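Local coordinates for protein putative oxidoreductase (PDB 3FHL) that probably works as an oxidoreductase of the Gfo/Idh/MocA family, with a Rossmann domain of the kind that binds a nicotinamide dinucleotide, at residues C[71-74]-C[75-79]; C[278-281]-C[282-285]. One frame throughout, in Å; residues are numbered along the deposited sequence. Where two conformers were deposited one is given.

Interaction 1: C[71-74]-C[75-79]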
ATOM      1  N   VAL C  71     -16.889 -20.322 -24.587  1.00 32.67           N
ATOM      2  CA  VAL C  71     -17.715 -19.130 -24.833  1.00 34.22           C
ATOM      3  C   VAL C  71     -16.864 -17.862 -24.612  1.00 38.08           C
ATOM      4  O   VAL C  71     -16.633 -17.431 -23.474  1.00 36.79           O
ATOM      5  CB  VAL C  71     -19.018 -19.162 -23.966  1.00 33.75           C
ATOM      6  CG1 VAL C  71     -19.876 -17.892 -24.126  1.00 32.34           C
ATOM      7  CG2 VAL C  71     -19.856 -20.392 -24.321  1.00 31.54           C
ATOM      8  N   ASN C  72     -16.371 -17.297 -25.711  1.00 32.75           N
ATOM      9  CA  ASN C  72     -15.511 -16.110 -25.652  1.00 36.67           C
ATOM     10  C   ASN C  72     -15.985 -15.024 -26.623  1.00 40.10           C
ATOM     11  O   ASN C  72     -15.187 -14.287 -27.208  1.00 42.79           O
ATOM     12  CB  ASN C  72     -14.056 -16.501 -25.917  1.00 32.60           C
ATOM     13  CG  ASN C  72     -13.840 -17.034 -27.317  1.00 38.82           C
ATOM     14  OD1 ASN C  72     -14.699 -17.710 -27.877  1.00 36.47           O
ATOM     15  ND2 ASN C  72     -12.703 -16.708 -27.899  1.00 33.20           N
ATOM     16  N   THR C  73     -17.305 -14.956 -26.778  1.00 42.02           N
ATOM     17  CA  THR C  73     -17.996 -14.008 -27.651  1.00 46.53           C
ATOM     18  C   THR C  73     -18.178 -12.651 -26.927  1.00 51.64           C
ATOM     19  O   THR C  73     -17.777 -12.541 -25.761  1.00 48.65           O
ATOM     20  CB  THR C  73     -19.363 -14.604 -28.056  1.00 44.29           C
ATOM     21  OG1 THR C  73     -19.980 -15.214 -26.917  1.00 49.72           O
ATOM     22  CG2 THR C  73     -19.198 -15.640 -29.139  1.00 45.65           C
ATOM     23  N   PRO C  74     -18.750 -11.610 -27.605  1.00 57.96           N
ATOM     24  CA  PRO C  74     -19.024 -10.341 -26.896  1.00 57.36           C
ATOM     25  C   PRO C  74     -19.887 -10.500 -25.648  1.00 56.81           C
ATOM     26  O   PRO C  74     -20.758 -11.375 -25.601  1.00 53.56           O
ATOM     27  CB  PRO C  74     -19.768  -9.507 -27.945  1.00 59.22           C
ATOM     28  CG  PRO C  74     -19.262 -10.016 -29.242  1.00 60.46           C
ATOM     29  CD  PRO C  74     -19.137 -11.500 -29.031  1.00 61.89           C
ATOM     30  N   ASP C  75     -19.634  -9.634 -24.667  1.00 56.94           N
ATOM     31  CA  ASP C  75     -20.113  -9.768 -23.283  1.00 60.34           C
ATOM     32  C   ASP C  75     -21.610 -10.034 -23.086  1.00 60.75           C
ATOM     33  O   ASP C  75     -21.987 -10.786 -22.181  1.00 62.33           O
ATOM     34  CB  ASP C  75     -19.722  -8.526 -22.462  1.00 67.58           C
ATOM     35  CG  ASP C  75     -18.226  -8.193 -22.537  1.00 76.13           C
ATOM     36  OD1 ASP C  75     -17.454  -8.922 -23.207  1.00 82.88           O
ATOM     37  OD2 ASP C  75     -17.821  -7.189 -21.905  1.00 79.26           O
ATOM     38  N   ASN C  76     -22.447  -9.423 -23.929  1.00 60.69           N
ATOM     39  CA  ASN C  76     -23.906  -9.530 -23.800  0.50 61.57           C
ATOM     40  C   ASN C  76     -24.488 -10.911 -24.110  1.00 59.67           C
ATOM     41  O   ASN C  76     -25.587 -11.250 -23.653  1.00 59.71           O
ATOM     42  CB  ASN C  76     -24.603  -8.461 -24.652  0.50 60.89           C
ATOM     43  CG  ASN C  76     -24.806  -7.157 -23.903  0.50 63.90           C
ATOM     44  OD1 ASN C  76     -24.446  -6.084 -24.392  0.50 63.86           O
ATOM     45  ND2 ASN C  76     -25.384  -7.242 -22.707  0.50 59.76           N
ATOM     46  N   THR C  77     -23.752 -11.704 -24.880  1.00 54.78           N
ATOM     47  CA  THR C  77     -24.210 -13.035 -25.264  1.00 53.37           C
ATOM     48  C   THR C  77     -23.957 -14.126 -24.213  1.00 52.42           C
ATOM     49  O   THR C  77     -24.576 -15.183 -24.285  1.00 56.71           O
ATOM     50  CB  THR C  77     -23.588 -13.499 -26.612  1.00 57.17           C
ATOM     51  OG1 THR C  77     -22.181 -13.715 -26.447  1.00 54.42           O
ATOM     52  CG2 THR C  77     -23.826 -12.468 -27.721  1.00 49.68           C
ATOM     53  N   HIS C  78     -23.082 -13.867 -23.238  1.00 46.71           N
ATOM     54  CA  HIS C  78     -22.491 -14.945 -22.414  1.00 43.44           C
ATOM     55  C   HIS C  78     -23.471 -15.824 -21.643  1.00 41.97           C
ATOM     56  O   HIS C  78     -23.324 -17.039 -21.641  1.00 38.05           O
ATOM     57  CB  HIS C  78     -21.388 -14.420 -21.493  1.00 42.23           C
ATOM     58  CG  HIS C  78     -20.099 -14.129 -22.199  1.00 41.54           C
ATOM     59  ND1 HIS C  78     -18.899 -13.996 -21.535  1.00 37.97           N
ATOM     60  CD2 HIS C  78     -19.822 -13.953 -23.514  1.00 37.93           C
ATOM     61  CE1 HIS C  78     -17.940 -13.745 -22.409  1.00 39.59           C
ATOM     62  NE2 HIS C  78     -18.474 -13.709 -23.616  1.00 42.01           N
ATOM     63  N   TYR C  79     -24.474 -15.217 -21.017  1.00 37.31           N
ATOM     64  CA  TYR C  79     -25.529 -15.984 -20.357  1.00 39.05           C
ATOM     65  C   TYR C  79     -26.313 -16.839 -21.360  1.00 41.18           C
ATOM     66  O   TYR C  79     -26.503 -18.035 -21.132  1.00 41.70           O
ATOM     67  CB  TYR C  79     -26.473 -15.052 -19.596  1.00 42.12           C
ATOM     68  CG  TYR C  79     -27.792 -15.668 -19.187  1.00 38.62           C
ATOM     69  CD1 TYR C  79     -27.857 -16.619 -18.170  1.00 40.15           C
ATOM     70  CD2 TYR C  79     -28.983 -15.287 -19.815  1.00 46.10           C
ATOM     71  CE1 TYR C  79     -29.074 -17.176 -17.786  1.00 39.39           C
ATOM     72  CE2 TYR C  79     -30.205 -15.840 -19.441  1.00 44.45           C
ATOM     73  CZ  TYR C  79     -30.242 -16.775 -18.425  1.00 44.23           C
ATOM     74  OH  TYR C  79     -31.448 -17.316 -18.057  1.00 47.35           O
TER
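The hydrogen bonds start at His-78, whose imidazole reaches back to the backbone of Thr-73. Its NE2 donates to Thr-73 O at 2.5 Å, a notably short bond, bent to 147° at the hydrogen. The nitrogen lies well above the carbonyl plane, 42° out of it, and the oxygen is likewise somewhat tilted from the imidazole plane. At the far end of the ring ND1 donates to Pro-97 O and, weakly, to Glu-95 O, so the imidazole is held at both nitrogens and its rotation is fixed.

A second set of bonds runs through two threonines whose side chains cross at about a right angle. Thr-73 OG1 donates to Thr-77 OG1 at 2.7 Å, and that hydroxyl in turn donates to Pro-74 O at 2.9 Å, approaching in the carbonyl plane. With chi1 at 68°, Thr-77 OG1 sits between its own backbone N and carbonyl carbon and faces back toward the loop. Pro-74 O also takes the backbone N of Thr-77 at 3.1 Å, closing a type I turn over Asp-75 and Asn-76, so one residue grips this oxygen twice. Asn-72 turns the other way: its ND2 donates to Ala-12 O and Ser-16 OG, tying the strand end to the loop after strand 6-10 and to the first turn of helix 15-27.

This is the Thr-Pro-x-x-x-His sequence of the Gfo/Idh/MocA Rossmann domain, at the point where the beta-alpha-beta crossover leaves strand 68-71 and enters helix 78-87. Glu-95 and Pro-97 are the two ends of the family's Glu-Lys-Pro sequence.

Nonpolar contacts sandwich the imidazole. Val-71 CG1 lies over one face, 4.0 Å from His-78 CD2, while Asp-75 CA stands over the opposite face, offset toward the rim.

Interaction 2: C[278-281]-C[282-285]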
ATOM      1  N   GLU C 278       8.962 -18.788 -18.802  1.00 30.63           N
ATOM      2  CA  GLU C 278      10.136 -18.563 -17.959  1.00 34.06           C
ATOM      3  C   GLU C 278      10.450 -17.075 -17.813  1.00 32.37           C
ATOM      4  O   GLU C 278      10.184 -16.269 -18.725  1.00 30.80           O
ATOM      5  CB  GLU C 278      11.368 -19.323 -18.477  1.00 33.35           C
ATOM      6  CG  GLU C 278      11.326 -20.834 -18.238  1.00 38.54           C
ATOM      7  CD  GLU C 278      12.631 -21.551 -18.603  1.00 43.05           C
ATOM      8  OE1 GLU C 278      13.544 -20.917 -19.184  1.00 51.91           O
ATOM      9  OE2 GLU C 278      12.733 -22.759 -18.306  1.00 50.06           O
ATOM     10  N   GLU C 279      11.013 -16.732 -16.655  1.00 32.81           N
ATOM     11  CA  GLU C 279      11.478 -15.381 -16.372  1.00 35.33           C
ATOM     12  C   GLU C 279      12.982 -15.375 -16.196  1.00 37.05           C
ATOM     13  O   GLU C 279      13.578 -16.384 -15.809  1.00 35.94           O
ATOM     14  CB  GLU C 279      10.838 -14.846 -15.085  1.00 34.48           C
ATOM     15  CG  GLU C 279       9.333 -14.711 -15.135  1.00 36.66           C
ATOM     16  CD  GLU C 279       8.750 -14.194 -13.835  1.00 38.25           C
ATOM     17  OE1 GLU C 279       8.961 -14.834 -12.771  1.00 40.41           O
ATOM     18  OE2 GLU C 279       8.060 -13.160 -13.891  1.00 42.64           O
ATOM     19  N   SER C 280      13.590 -14.223 -16.466  1.00 37.76           N
ATOM     20  CA  SER C 280      15.019 -14.030 -16.254  1.00 39.49           C
ATOM     21  C   SER C 280      15.313 -13.805 -14.775  1.00 39.77           C
ATOM     22  O   SER C 280      14.395 -13.580 -13.975  1.00 34.97           O
ATOM     23  CB  SER C 280      15.512 -12.832 -17.059  1.00 37.69           C
ATOM     24  OG  SER C 280      14.904 -11.634 -16.602  1.00 37.35           O
ATOM     25  N   GLU C 281      16.596 -13.855 -14.420  1.00 36.85           N
ATOM     26  CA  GLU C 281      17.042 -13.601 -13.044  1.00 41.80           C
ATOM     27  C   GLU C 281      16.630 -12.205 -12.537  1.00 39.09           C
ATOM     28  O   GLU C 281      16.278 -12.037 -11.363  1.00 36.81           O
ATOM     29  CB  GLU C 281      18.558 -13.841 -12.917  1.00 45.68           C
ATOM     30  CG  GLU C 281      19.277 -13.007 -11.839  1.00 58.25           C
ATOM     31  CD  GLU C 281      20.309 -13.789 -11.033  1.00 67.23           C
ATOM     32  OE1 GLU C 281      20.517 -14.992 -11.310  1.00 70.09           O
ATOM     33  OE2 GLU C 281      20.907 -13.191 -10.110  1.00 68.19           O
ATOM     34  N   GLN C 282      16.651 -11.236 -13.450  1.00 36.42           N
ATOM     35  CA  GLN C 282      16.242  -9.857 -13.204  1.00 43.30           C
ATOM     36  C   GLN C 282      14.743  -9.750 -12.883  1.00 37.38           C
ATOM     37  O   GLN C 282      14.342  -8.952 -12.032  1.00 37.97           O
ATOM     38  CB  GLN C 282      16.589  -9.025 -14.442  1.00 44.95           C
ATOM     39  CG  GLN C 282      16.405  -7.523 -14.327  1.00 60.00           C
ATOM     40  CD  GLN C 282      16.971  -6.777 -15.538  1.00 64.46           C
ATOM     41  OE1 GLN C 282      16.255  -6.037 -16.219  1.00 76.89           O
ATOM     42  NE2 GLN C 282      18.260  -6.982 -15.815  1.00 73.56           N
ATOM     43  N   GLU C 283      13.932 -10.569 -13.552  1.00 34.04           N
ATOM     44  CA  GLU C 283      12.488 -10.576 -13.362  1.00 31.71           C
ATOM     45  C   GLU C 283      12.080 -11.352 -12.119  1.00 31.18           C
ATOM     46  O   GLU C 283      11.048 -11.052 -11.523  1.00 32.78           O
ATOM     47  CB  GLU C 283      11.773 -11.126 -14.600  1.00 29.15           C
ATOM     48  CG  GLU C 283      11.818 -10.163 -15.778  1.00 35.86           C
ATOM     49  CD  GLU C 283      11.625 -10.819 -17.138  1.00 45.85           C
ATOM     50  OE1 GLU C 283      11.449 -10.065 -18.126  1.00 45.54           O
ATOM     51  OE2 GLU C 283      11.651 -12.065 -17.235  1.00 42.36           O
ATOM     52  N   TRP C 284      12.891 -12.325 -11.707  1.00 28.17           N
ATOM     53  CA  TRP C 284      12.586 -13.108 -10.501  1.00 26.85           C
ATOM     54  C   TRP C 284      12.461 -12.221  -9.271  1.00 31.75           C
ATOM     55  O   TRP C 284      13.068 -11.157  -9.203  1.00 31.16           O
ATOM     56  CB  TRP C 284      13.661 -14.160 -10.216  1.00 34.96           C
ATOM     57  CG  TRP C 284      13.739 -15.312 -11.194  1.00 37.91           C
ATOM     58  CD1 TRP C 284      12.765 -15.745 -12.050  1.00 36.62           C
ATOM     59  CD2 TRP C 284      14.860 -16.186 -11.384  1.00 38.49           C
ATOM     60  NE1 TRP C 284      13.220 -16.826 -12.778  1.00 39.90           N
ATOM     61  CE2 TRP C 284      14.499 -17.120 -12.385  1.00 40.36           C
ATOM     62  CE3 TRP C 284      16.134 -16.277 -10.797  1.00 42.31           C
ATOM     63  CZ2 TRP C 284      15.369 -18.134 -12.815  1.00 39.10           C
ATOM     64  CZ3 TRP C 284      17.007 -17.277 -11.236  1.00 40.97           C
ATOM     65  CH2 TRP C 284      16.615 -18.191 -12.236  1.00 41.73           C
ATOM     66  N   GLY C 285      11.688 -12.678  -8.299  1.00 28.49           N
ATOM     67  CA  GLY C 285      11.523 -11.957  -7.046  1.00 28.98           C
ATOM     68  C   GLY C 285      12.692 -12.167  -6.124  1.00 31.98           C
ATOM     69  O   GLY C 285      13.445 -13.122  -6.281  1.00 27.02           O
TER
HETATM   70  O   HOH W   1      11.286 -18.405 -14.497  1.00 37.91           O
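Ser-280 and Glu-283 exchange hydrogen bonds between backbone and side chain. Ser-280 N donates to Glu-283 OE2 at 3.0 Å, nearly straight at 167°, meeting the carboxylate from above its plane. In return Glu-283 N points to Ser-280 OG, weakly, at 3.4 Å. The glutamate can reach back because CG lies anti to its carbonyl carbon (chi1 -72°) and the chain beyond is extended, which carries the carboxylate alongside the serine.

Trp-284 closes the turn. Its backbone N donates to Ser-280 O at 3.0 Å, within the carbonyl plane, and the same oxygen sits 3.3 Å above the indole plane, offset toward the rim. Glu-281 CA covers that same face farther along: it makes a CH-pi contact 4.0 Å from the centroid of the Trp-284 six-membered ring, 28° off the normal. The indole is thus folded back flat beneath the turn that leads into it. At the indole edge a water accepts from Trp-284 NE1 at 3.0 Å and from Glu-279 N at 2.7 Å, bridging the ring to the incoming backbone.

Three lysines form the next shell. Glu-279 OE2 and Glu-283 OE2 lie 5.0 Å apart, a like-charge proximity probably eased by salt bridges from Glu-279 to Lys-255 and from Glu-283 OE1 to Lys-260. Lys-255 also donates to Glu-283 O, and Lys-299 ties Glu-281 O to Trp-284 O, fastening the turn to strands 252-255 and 294-299 respectively.

The reciprocal Ser-x-x-Glu pairing has the pattern of a capping box, one arm of it weak, built here on a single helical turn that does not go on into a regular helix but delivers the chain to strand 286-291 of the C-terminal alpha/beta domain.

Interactions 1 and 2 belong to the two different domains of the subunit, and do not touch: their centres are 36 Å apart, their nearest atoms about 24 Å, on opposite sides of the chain's centre. Residues 71-79 belong to the Rossmann domain, next to the loop holding Ala-12 and to Ser-16, where relatives of this family bind the dinucleotide. Residues 278-285 lie at the surface of the C-terminal domain, leading into strand 286-291, next to the outermost strand of its mixed sheet. Both are turns that lead into a regular element: helix 78-87 in interaction 1, strand 286-291 in interaction 2.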